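Local structure of SspB protein (Streptomyces clavuligerus, 6JUF) at residues Asp3-His17 and Leu158-Asp172. The protein probably acts as the DNA-cleaving nuclease component of the Ssp phosphorothioation-sensing bacterial system that defends against phages. Sequence-based numbering, arbitrary orientation.
Sequences DSRLAEAAHSSFARH and LSFPEGPVEASIAKD
Asp172 and His17 tie the far end of the N-terminal segment 3-17 to helix 166-180. Carboxylate oxygen OD1 of Asp172 takes two N-H groups from opposite faces of its plane: Ala15 N at 2.9 Å on the syn side and His17 NE2 at 2.7 Å on the anti side. Both bonds are clearly bent, and the ring and carboxylate planes are 48° apart. His17 reaches it with CG between the backbone N and carbonyl carbon (chi1 41°), while its ND1 is bound by Thr19 N. The second oxygen, OD2, accepts from a water that also donates to Ser13 O, is hydrogen-bonded to Ser130 of helix 129-137, and lies at the edge of the Phe14 ring, 3.2 Å from CD1. Pro164 covers one face of that ring in a CH-pi contact, its CG 3.6 Å from the centroid. At the rim, Phe14 CZ meets Phe160 CE2, and Ile169 CG1 approaches CD1 obliquely.

Phe160 comes right after helix 145-159; with CG anti to its carbonyl carbon its ring enters the bend that follows helix 5-9. Ser12 CB sits over one face, 3.8 Å from the centroid, Ala10 O faces the edge at CZ, and Leu6 CD2 touches CE2. At the near end Ser159 OG accepts from Ala7 N (3.0 Å, 151°) and also bonds a water held by Asp3 O and Leu6 N; Leu158 CB packs against Asp3 O.

The chemistry thus pairs polar clasps at the two ends with an aromatic-proline middle. Two N-H donors on opposite faces of OD1 hold the Asp172 carboxylate in place. Asp172 at NE2 and Thr19 N at ND1 together probably fix the rotation of the His17 ring, directly before Glu18, which has been seen to bind magnesium in this protein; the ion is not bound to this chain here.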
ATOM      1  N   ASP B   3       3.725 -30.933 -23.618  1.00 45.25           N
ATOM      2  CA  ASP B   3       3.601 -30.326 -22.263  1.00 36.88           C
ATOM      3  C   ASP B   3       2.340 -29.440 -22.155  1.00 34.69           C
ATOM      4  O   ASP B   3       2.304 -28.367 -22.755  1.00 38.36           O
ATOM      5  CB  ASP B   3       4.861 -29.479 -21.960  1.00 35.60           C
ATOM      6  CG  ASP B   3       4.893 -28.956 -20.529  1.00 36.76           C
ATOM      7  OD1 ASP B   3       3.887 -29.151 -19.792  1.00 29.38           O
ATOM      8  OD2 ASP B   3       5.933 -28.361 -20.128  1.00 32.21           O
ATOM      9  N   SER B   4       1.337 -29.850 -21.373  1.00 29.91           N
ATOM     10  CA  SER B   4       0.133 -29.046 -21.247  1.00 30.82           C
ATOM     11  C   SER B   4      -0.148 -28.576 -19.812  1.00 19.80           C
ATOM     12  O   SER B   4      -1.293 -28.391 -19.434  1.00 23.34           O
ATOM     13  CB  SER B   4      -1.067 -29.808 -21.791  1.00 38.89           C
ATOM     14  OG  SER B   4      -1.520 -30.750 -20.837  1.00 38.36           O
ATOM     15  N   ARG B   5       0.898 -28.415 -19.021  1.00 22.76           N
ATOM     16  CA  ARG B   5       0.747 -28.037 -17.628  1.00 19.81           C
ATOM     17  C   ARG B   5       0.011 -26.705 -17.520  1.00 18.28           C
ATOM     18  O   ARG B   5      -0.837 -26.495 -16.632  1.00 17.07           O
ATOM     19  CB  ARG B   5       2.095 -27.948 -16.932  1.00 19.55           C
ATOM     20  CG  ARG B   5       2.666 -29.320 -16.550  1.00 26.36           C
ATOM     21  CD  ARG B   5       4.069 -29.443 -17.060  1.00 33.72           C
ATOM     22  NE  ARG B   5       5.067 -29.118 -16.064  1.00 40.81           N
ATOM     23  CZ  ARG B   5       6.260 -28.595 -16.353  1.00 32.71           C
ATOM     24  NH1 ARG B   5       6.574 -28.292 -17.609  1.00 37.17           N
ATOM     25  NH2 ARG B   5       7.119 -28.338 -15.380  1.00 37.86           N
ATOM     26  N   LEU B   6       0.308 -25.812 -18.444  1.00 15.87           N
ATOM     27  CA  LEU B   6      -0.236 -24.459 -18.311  1.00 12.87           C
ATOM     28  C   LEU B   6      -1.766 -24.481 -18.533  1.00 15.38           C
ATOM     29  O   LEU B   6      -2.538 -23.862 -17.771  1.00 12.48           O
ATOM     30  CB  LEU B   6       0.468 -23.490 -19.284  1.00 14.15           C
ATOM     31  CG  LEU B   6      -0.046 -22.024 -19.158  1.00 12.98           C
ATOM     32  CD1 LEU B   6       0.125 -21.431 -17.732  1.00  9.06           C
ATOM     33  CD2 LEU B   6       0.581 -21.096 -20.199  1.00 13.26           C
ATOM     34  N   ALA B   7      -2.221 -25.194 -19.564  1.00 17.40           N
ATOM     35  CA  ALA B   7      -3.658 -25.343 -19.769  1.00 17.53           C
ATOM     36  C   ALA B   7      -4.369 -25.957 -18.572  1.00 17.45           C
ATOM     37  O   ALA B   7      -5.506 -25.615 -18.270  1.00 17.37           O
ATOM     38  CB  ALA B   7      -3.903 -26.195 -21.015  1.00 23.67           C
ATOM     39  N   GLU B   8      -3.740 -26.919 -17.916  1.00 18.78           N
ATOM     40  CA  GLU B   8      -4.388 -27.574 -16.810  1.00 19.50           C
ATOM     41  C   GLU B   8      -4.512 -26.640 -15.605  1.00 18.53           C
ATOM     42  O   GLU B   8      -5.476 -26.721 -14.830  1.00 16.91           O
ATOM     43  CB  GLU B   8      -3.655 -28.840 -16.462  1.00 23.47           C
ATOM     44  CG  GLU B   8      -3.693 -29.839 -17.604  1.00 29.95           C
ATOM     45  CD  GLU B   8      -3.050 -31.145 -17.215  1.00 42.19           C
ATOM     46  OE1 GLU B   8      -2.154 -31.594 -17.959  1.00 48.14           O
ATOM     47  OE2 GLU B   8      -3.441 -31.705 -16.153  1.00 52.00           O
ATOM     48  N   ALA B   9      -3.542 -25.751 -15.483  1.00 13.43           N
ATOM     49  CA  ALA B   9      -3.461 -24.849 -14.349  1.00 13.25           C
ATOM     50  C   ALA B   9      -4.325 -23.604 -14.563  1.00 13.64           C
ATOM     51  O   ALA B   9      -4.876 -23.036 -13.598  1.00 13.67           O
ATOM     52  CB  ALA B   9      -2.017 -24.428 -14.086  1.00 14.48           C
ATOM     53  N   ALA B  10      -4.368 -23.134 -15.807  1.00 13.10           N
ATOM     54  CA  ALA B  10      -4.866 -21.775 -16.050  1.00 11.59           C
ATOM     55  C   ALA B  10      -5.815 -21.603 -17.232  1.00 11.53           C
ATOM     56  O   ALA B  10      -5.710 -22.288 -18.228  1.00 14.66           O
ATOM     57  CB  ALA B  10      -3.662 -20.841 -16.205  1.00 11.28           C
ATOM     58  N   HIS B  11      -6.716 -20.618 -17.102  1.00 11.26           N
ATOM     59  CA  HIS B  11      -7.521 -20.191 -18.236  1.00 13.14           C
ATOM     60  C   HIS B  11      -6.678 -19.373 -19.190  1.00 12.15           C
ATOM     61  O   HIS B  11      -5.645 -18.765 -18.797  1.00 11.62           O
ATOM     62  CB  HIS B  11      -8.595 -19.241 -17.715  1.00 14.02           C
ATOM     63  CG  HIS B  11      -9.601 -19.890 -16.810  1.00 18.20           C
ATOM     64  ND1 HIS B  11     -10.387 -20.914 -17.194  1.00 19.66           N
ATOM     65  CD2 HIS B  11      -9.911 -19.629 -15.493  1.00 15.62           C
ATOM     66  CE1 HIS B  11     -11.196 -21.258 -16.168  1.00 20.70           C
ATOM     67  NE2 HIS B  11     -10.908 -20.467 -15.132  1.00 20.76           N
ATOM     68  N   SER B  12      -7.103 -19.294 -20.441  1.00 12.17           N
ATOM     69  CA  SER B  12      -6.414 -18.503 -21.467  1.00 14.12           C
ATOM     70  C   SER B  12      -6.840 -17.031 -21.308  1.00 14.47           C
ATOM     71  O   SER B  12      -7.792 -16.547 -21.901  1.00 20.53           O
ATOM     72  CB  SER B  12      -6.757 -19.026 -22.872  1.00 18.24           C
ATOM     73  OG  SER B  12      -6.030 -18.254 -23.787  1.00 19.75           O
ATOM     74  N   SER B  13      -6.189 -16.341 -20.396  1.00 10.62           N
ATOM     75  CA  SER B  13      -6.466 -14.959 -20.132  1.00 11.01           C
ATOM     76  C   SER B  13      -5.148 -14.199 -20.116  1.00 10.63           C
ATOM     77  O   SER B  13      -4.307 -14.436 -19.239  1.00 10.45           O
ATOM     78  CB  SER B  13      -7.205 -14.817 -18.780  1.00 11.40           C
ATOM     79  OG  SER B  13      -7.474 -13.444 -18.494  1.00  9.26           O
ATOM     80  N   PHE B  14      -4.976 -13.264 -21.064  1.00  9.05           N
ATOM     81  CA  PHE B  14      -3.725 -12.486 -21.200  1.00  8.72           C
ATOM     82  C   PHE B  14      -4.030 -10.998 -21.401  1.00 10.05           C
ATOM     83  O   PHE B  14      -4.907 -10.635 -22.206  1.00  9.76           O
ATOM     84  CB  PHE B  14      -2.903 -13.008 -22.414  1.00 10.05           C
ATOM     85  CG  PHE B  14      -2.509 -14.453 -22.260  1.00  9.77           C
ATOM     86  CD1 PHE B  14      -1.286 -14.800 -21.637  1.00  8.22           C
ATOM     87  CD2 PHE B  14      -3.384 -15.466 -22.675  1.00 11.78           C
ATOM     88  CE1 PHE B  14      -0.985 -16.145 -21.437  1.00 10.18           C
ATOM     89  CE2 PHE B  14      -3.034 -16.794 -22.500  1.00 13.23           C
ATOM     90  CZ  PHE B  14      -1.859 -17.123 -21.886  1.00 12.59           C
ATOM     91  N   ALA B  15      -3.334 -10.170 -20.619  1.00  8.97           N
ATOM     92  CA  ALA B  15      -3.292  -8.698 -20.771  1.00  7.27           C
ATOM     93  C   ALA B  15      -4.650  -8.040 -20.546  1.00  7.79           C
ATOM     94  O   ALA B  15      -4.839  -6.921 -20.959  1.00  9.39           O
ATOM     95  CB  ALA B  15      -2.707  -8.308 -22.133  1.00  9.20           C
ATOM     96  N   ARG B  16      -5.604  -8.719 -19.914  1.00  8.34           N
ATOM     97  CA  ARG B  16      -6.928  -8.068 -19.690  1.00  9.69           C
ATOM     98  C   ARG B  16      -6.835  -6.964 -18.624  1.00  9.80           C
ATOM     99  O   ARG B  16      -7.777  -6.148 -18.487  1.00 11.73           O
ATOM    100  CB  ARG B  16      -7.944  -9.114 -19.217  1.00 14.07           C
ATOM    101  CG  ARG B  16      -8.083 -10.309 -20.141  1.00 20.62           C
ATOM    102  CD  ARG B  16      -9.228 -10.196 -21.076  1.00 25.62           C
ATOM    103  NE  ARG B  16      -9.396 -11.424 -21.887  1.00 22.55           N
ATOM    104  CZ  ARG B  16     -10.576 -12.021 -22.078  1.00 24.28           C
ATOM    105  NH1 ARG B  16     -11.712 -11.521 -21.515  1.00 20.24           N
ATOM    106  NH2 ARG B  16     -10.665 -13.120 -22.829  1.00 25.07           N
ATOM    107  N   HIS B  17      -5.723  -6.891 -17.866  1.00  9.48           N
ATOM    108  CA  HIS B  17      -5.480  -5.804 -16.920  1.00  8.19           C
ATOM    109  C   HIS B  17      -4.966  -4.574 -17.631  1.00 10.11           C
ATOM    110  O   HIS B  17      -4.802  -3.503 -17.018  1.00  9.36           O
ATOM    111  CB  HIS B  17      -4.403  -6.255 -15.916  1.00  9.90           C
ATOM    112  CG  HIS B  17      -3.277  -7.029 -16.585  1.00  8.12           C
ATOM    113  ND1 HIS B  17      -2.330  -6.407 -17.352  1.00 10.08           N
ATOM    114  CD2 HIS B  17      -2.997  -8.399 -16.636  1.00  8.67           C
ATOM    115  CE1 HIS B  17      -1.469  -7.383 -17.838  1.00  8.13           C
ATOM    116  NE2 HIS B  17      -1.905  -8.570 -17.380  1.00 10.15           N
ATOM    117  N   LEU B 158       2.132 -24.561 -26.619  1.00 20.20           N
ATOM    118  CA  LEU B 158       1.930 -25.976 -26.271  1.00 22.44           C
ATOM    119  C   LEU B 158       0.555 -26.145 -25.630  1.00 26.55           C
ATOM    120  O   LEU B 158      -0.029 -27.207 -25.713  1.00 27.61           O
ATOM    121  CB  LEU B 158       3.007 -26.437 -25.270  1.00 20.62           C
ATOM    122  CG  LEU B 158       4.333 -27.089 -25.677  1.00 30.33           C
ATOM    123  CD1 LEU B 158       4.740 -26.757 -27.109  1.00 37.28           C
ATOM    124  CD2 LEU B 158       5.419 -26.704 -24.658  1.00 31.93           C
ATOM    125  N   SER B 159       0.030 -25.087 -24.979  1.00 19.35           N
ATOM    126  CA  SER B 159      -1.173 -25.250 -24.145  1.00 19.51           C
ATOM    127  C   SER B 159      -2.445 -24.723 -24.727  1.00 20.90           C
ATOM    128  O   SER B 159      -3.486 -25.267 -24.461  1.00 26.95           O
ATOM    129  CB  SER B 159      -0.995 -24.621 -22.743  1.00 16.40           C
ATOM    130  OG  SER B 159      -0.365 -25.579 -21.943  1.00 19.56           O
ATOM    131  N   PHE B 160      -2.353 -23.637 -25.479  1.00 20.06           N
ATOM    132  CA  PHE B 160      -3.527 -23.021 -26.069  1.00 26.90           C
ATOM    133  C   PHE B 160      -3.337 -22.919 -27.589  1.00 30.92           C
ATOM    134  O   PHE B 160      -2.675 -21.994 -28.042  1.00 33.02           O
ATOM    135  CB  PHE B 160      -3.782 -21.625 -25.463  1.00 22.86           C
ATOM    136  CG  PHE B 160      -3.876 -21.614 -23.939  1.00 22.05           C
ATOM    137  CD1 PHE B 160      -4.920 -22.247 -23.287  1.00 21.21           C
ATOM    138  CD2 PHE B 160      -2.908 -20.965 -23.168  1.00 22.11           C
ATOM    139  CE1 PHE B 160      -5.006 -22.232 -21.904  1.00 18.55           C
ATOM    140  CE2 PHE B 160      -2.952 -20.947 -21.772  1.00 20.03           C
ATOM    141  CZ  PHE B 160      -4.032 -21.572 -21.122  1.00 14.50           C
ATOM    142  N   PRO B 161      -3.912 -23.860 -28.376  1.00 42.63           N
ATOM    143  CA  PRO B 161      -3.736 -23.745 -29.839  1.00 39.65           C
ATOM    144  C   PRO B 161      -4.185 -22.361 -30.376  1.00 36.34           C
ATOM    145  O   PRO B 161      -3.556 -21.810 -31.278  1.00 40.72           O
ATOM    146  CB  PRO B 161      -4.624 -24.878 -30.394  1.00 44.98           C
ATOM    147  CG  PRO B 161      -4.754 -25.872 -29.280  1.00 43.29           C
ATOM    148  CD  PRO B 161      -4.676 -25.077 -27.996  1.00 42.64           C
ATOM    149  N   GLU B 162      -5.251 -21.812 -29.808  1.00 39.07           N
ATOM    150  CA  GLU B 162      -5.865 -20.587 -30.311  1.00 41.42           C
ATOM    151  C   GLU B 162      -5.093 -19.348 -29.884  1.00 45.48           C
ATOM    152  O   GLU B 162      -4.891 -18.429 -30.678  1.00 53.67           O
ATOM    153  CB  GLU B 162      -7.308 -20.494 -29.783  1.00 59.82           C
ATOM    154  CG  GLU B 162      -7.869 -19.077 -29.632  1.00 59.35           C
ATOM    155  CD  GLU B 162      -8.856 -18.969 -28.477  1.00 70.93           C
ATOM    156  OE1 GLU B 162      -9.796 -19.795 -28.414  1.00 74.22           O
ATOM    157  OE2 GLU B 162      -8.693 -18.056 -27.632  1.00 92.07           O
ATOM    158  N   GLY B 163      -4.622 -19.381 -28.641  1.00 46.69           N
ATOM    159  CA  GLY B 163      -4.327 -18.195 -27.828  1.00 43.00           C
ATOM    160  C   GLY B 163      -3.638 -16.909 -28.279  1.00 32.29           C
ATOM    161  O   GLY B 163      -3.540 -16.587 -29.454  1.00 38.23           O
ATOM    162  N   PRO B 164      -3.116 -16.155 -27.305  1.00 24.64           N
ATOM    163  CA  PRO B 164      -2.760 -14.749 -27.465  1.00 23.69           C
ATOM    164  C   PRO B 164      -1.611 -14.458 -28.438  1.00 22.64           C
ATOM    165  O   PRO B 164      -0.809 -15.332 -28.808  1.00 28.91           O
ATOM    166  CB  PRO B 164      -2.292 -14.366 -26.040  1.00 23.76           C
ATOM    167  CG  PRO B 164      -1.638 -15.621 -25.579  1.00 25.69           C
ATOM    168  CD  PRO B 164      -2.671 -16.656 -25.995  1.00 25.41           C
ATOM    169  N   VAL B 165      -1.551 -13.205 -28.837  1.00 20.71           N
ATOM    170  CA  VAL B 165      -0.389 -12.704 -29.522  1.00 21.84           C
ATOM    171  C   VAL B 165       0.711 -12.384 -28.500  1.00 19.63           C
ATOM    172  O   VAL B 165       0.452 -12.168 -27.307  1.00 16.45           O
ATOM    173  CB  VAL B 165      -0.719 -11.483 -30.436  1.00 24.57           C
ATOM    174  CG1 VAL B 165      -1.687 -11.902 -31.541  1.00 29.20           C
ATOM    175  CG2 VAL B 165      -1.330 -10.338 -29.627  1.00 23.66           C
ATOM    176  N   GLU B 166       1.932 -12.360 -28.991  1.00 18.16           N
ATOM    177  CA  GLU B 166       3.127 -12.069 -28.221  1.00 18.83           C
ATOM    178  C   GLU B 166       3.004 -10.734 -27.481  1.00 15.73           C
ATOM    179  O   GLU B 166       3.391 -10.611 -26.329  1.00 13.17           O
ATOM    180  CB  GLU B 166       4.344 -12.109 -29.139  1.00 18.05           C
ATOM    181  CG  GLU B 166       5.660 -11.800 -28.436  1.00 21.25           C
ATOM    182  CD  GLU B 166       6.835 -11.884 -29.369  1.00 28.66           C
ATOM    183  OE1 GLU B 166       7.354 -12.994 -29.569  1.00 34.44           O
ATOM    184  OE2 GLU B 166       7.201 -10.853 -29.931  1.00 38.26           O
ATOM    185  N   ALA B 167       2.397  -9.754 -28.126  1.00 12.89           N
ATOM    186  CA  ALA B 167       2.258  -8.426 -27.528  1.00 12.05           C
ATOM    187  C   ALA B 167       1.484  -8.496 -26.232  1.00 10.71           C
ATOM    188  O   ALA B 167       1.789  -7.737 -25.265  1.00  9.69           O
ATOM    189  CB  ALA B 167       1.632  -7.417 -28.507  1.00 13.85           C
ATOM    190  N   SER B 168       0.466  -9.346 -26.182  1.00 10.86           N
ATOM    191  CA  SER B 168      -0.270  -9.493 -24.903  1.00 10.33           C
ATOM    192  C   SER B 168       0.584 -10.127 -23.814  1.00  9.53           C
ATOM    193  O   SER B 168       0.476  -9.761 -22.620  1.00  9.40           O
ATOM    194  CB  SER B 168      -1.520 -10.340 -25.096  1.00 11.93           C
ATOM    195  OG  SER B 168      -2.351  -9.737 -26.061  1.00 13.66           O
ATOM    196  N   ILE B 169       1.370 -11.126 -24.176  1.00 10.43           N
ATOM    197  CA  ILE B 169       2.249 -11.774 -23.187  1.00  9.72           C
ATOM    198  C   ILE B 169       3.281 -10.741 -22.706  1.00 10.08           C
ATOM    199  O   ILE B 169       3.594 -10.669 -21.506  1.00 10.05           O
ATOM    200  CB  ILE B 169       2.894 -13.027 -23.794  1.00  9.89           C
ATOM    201  CG1 ILE B 169       1.790 -14.097 -24.004  1.00 11.71           C
ATOM    202  CG2 ILE B 169       4.038 -13.537 -22.887  1.00 10.81           C
ATOM    203  CD1 ILE B 169       2.168 -15.286 -24.897  1.00 15.44           C
ATOM    204  N   ALA B 170       3.841  -9.953 -23.616  1.00  9.50           N
ATOM    205  CA  ALA B 170       4.824  -8.917 -23.187  1.00  9.86           C
ATOM    206  C   ALA B 170       4.165  -7.932 -22.220  1.00 10.32           C
ATOM    207  O   ALA B 170       4.828  -7.439 -21.304  1.00 10.95           O
ATOM    208  CB  ALA B 170       5.367  -8.135 -24.397  1.00 12.97           C
ATOM    209  N   LYS B 171       2.879  -7.632 -22.420  1.00 10.32           N
ATOM    210  CA  LYS B 171       2.164  -6.730 -21.497  1.00  7.84           C
ATOM    211  C   LYS B 171       1.987  -7.430 -20.126  1.00  9.01           C
ATOM    212  O   LYS B 171       2.101  -6.722 -19.066  1.00  8.50           O
ATOM    213  CB  LYS B 171       0.804  -6.363 -22.097  1.00  9.99           C
ATOM    214  CG  LYS B 171       0.945  -5.337 -23.226  1.00 12.62           C
ATOM    215  CD  LYS B 171      -0.325  -5.260 -24.053  1.00 14.47           C
ATOM    216  CE  LYS B 171      -0.140  -4.264 -25.199  1.00 17.63           C
ATOM    217  NZ  LYS B 171      -1.210  -4.397 -26.200  1.00 20.24           N
ATOM    218  N   ASP B 172       1.750  -8.751 -20.116  1.00  8.00           N
ATOM    219  CA  ASP B 172       1.698  -9.495 -18.821  1.00  8.39           C
ATOM    220  C   ASP B 172       3.055  -9.377 -18.115  1.00  8.58           C
ATOM    221  O   ASP B 172       3.119  -9.179 -16.890  1.00  9.39           O
ATOM    222  CB  ASP B 172       1.375 -10.978 -19.012  1.00  7.55           C
ATOM    223  CG  ASP B 172      -0.075 -11.243 -19.289  1.00  7.69           C
ATOM    224  OD1 ASP B 172      -0.901 -10.313 -19.114  1.00  8.11           O
ATOM    225  OD2 ASP B 172      -0.384 -12.391 -19.654  1.00  9.36           O
TER
HETATM  226  O   HOH W   1       2.251 -25.864 -20.806  1.00 21.38           O
HETATM  227  O   HOH W   2      -1.823 -13.870 -17.991  1.00  9.00           O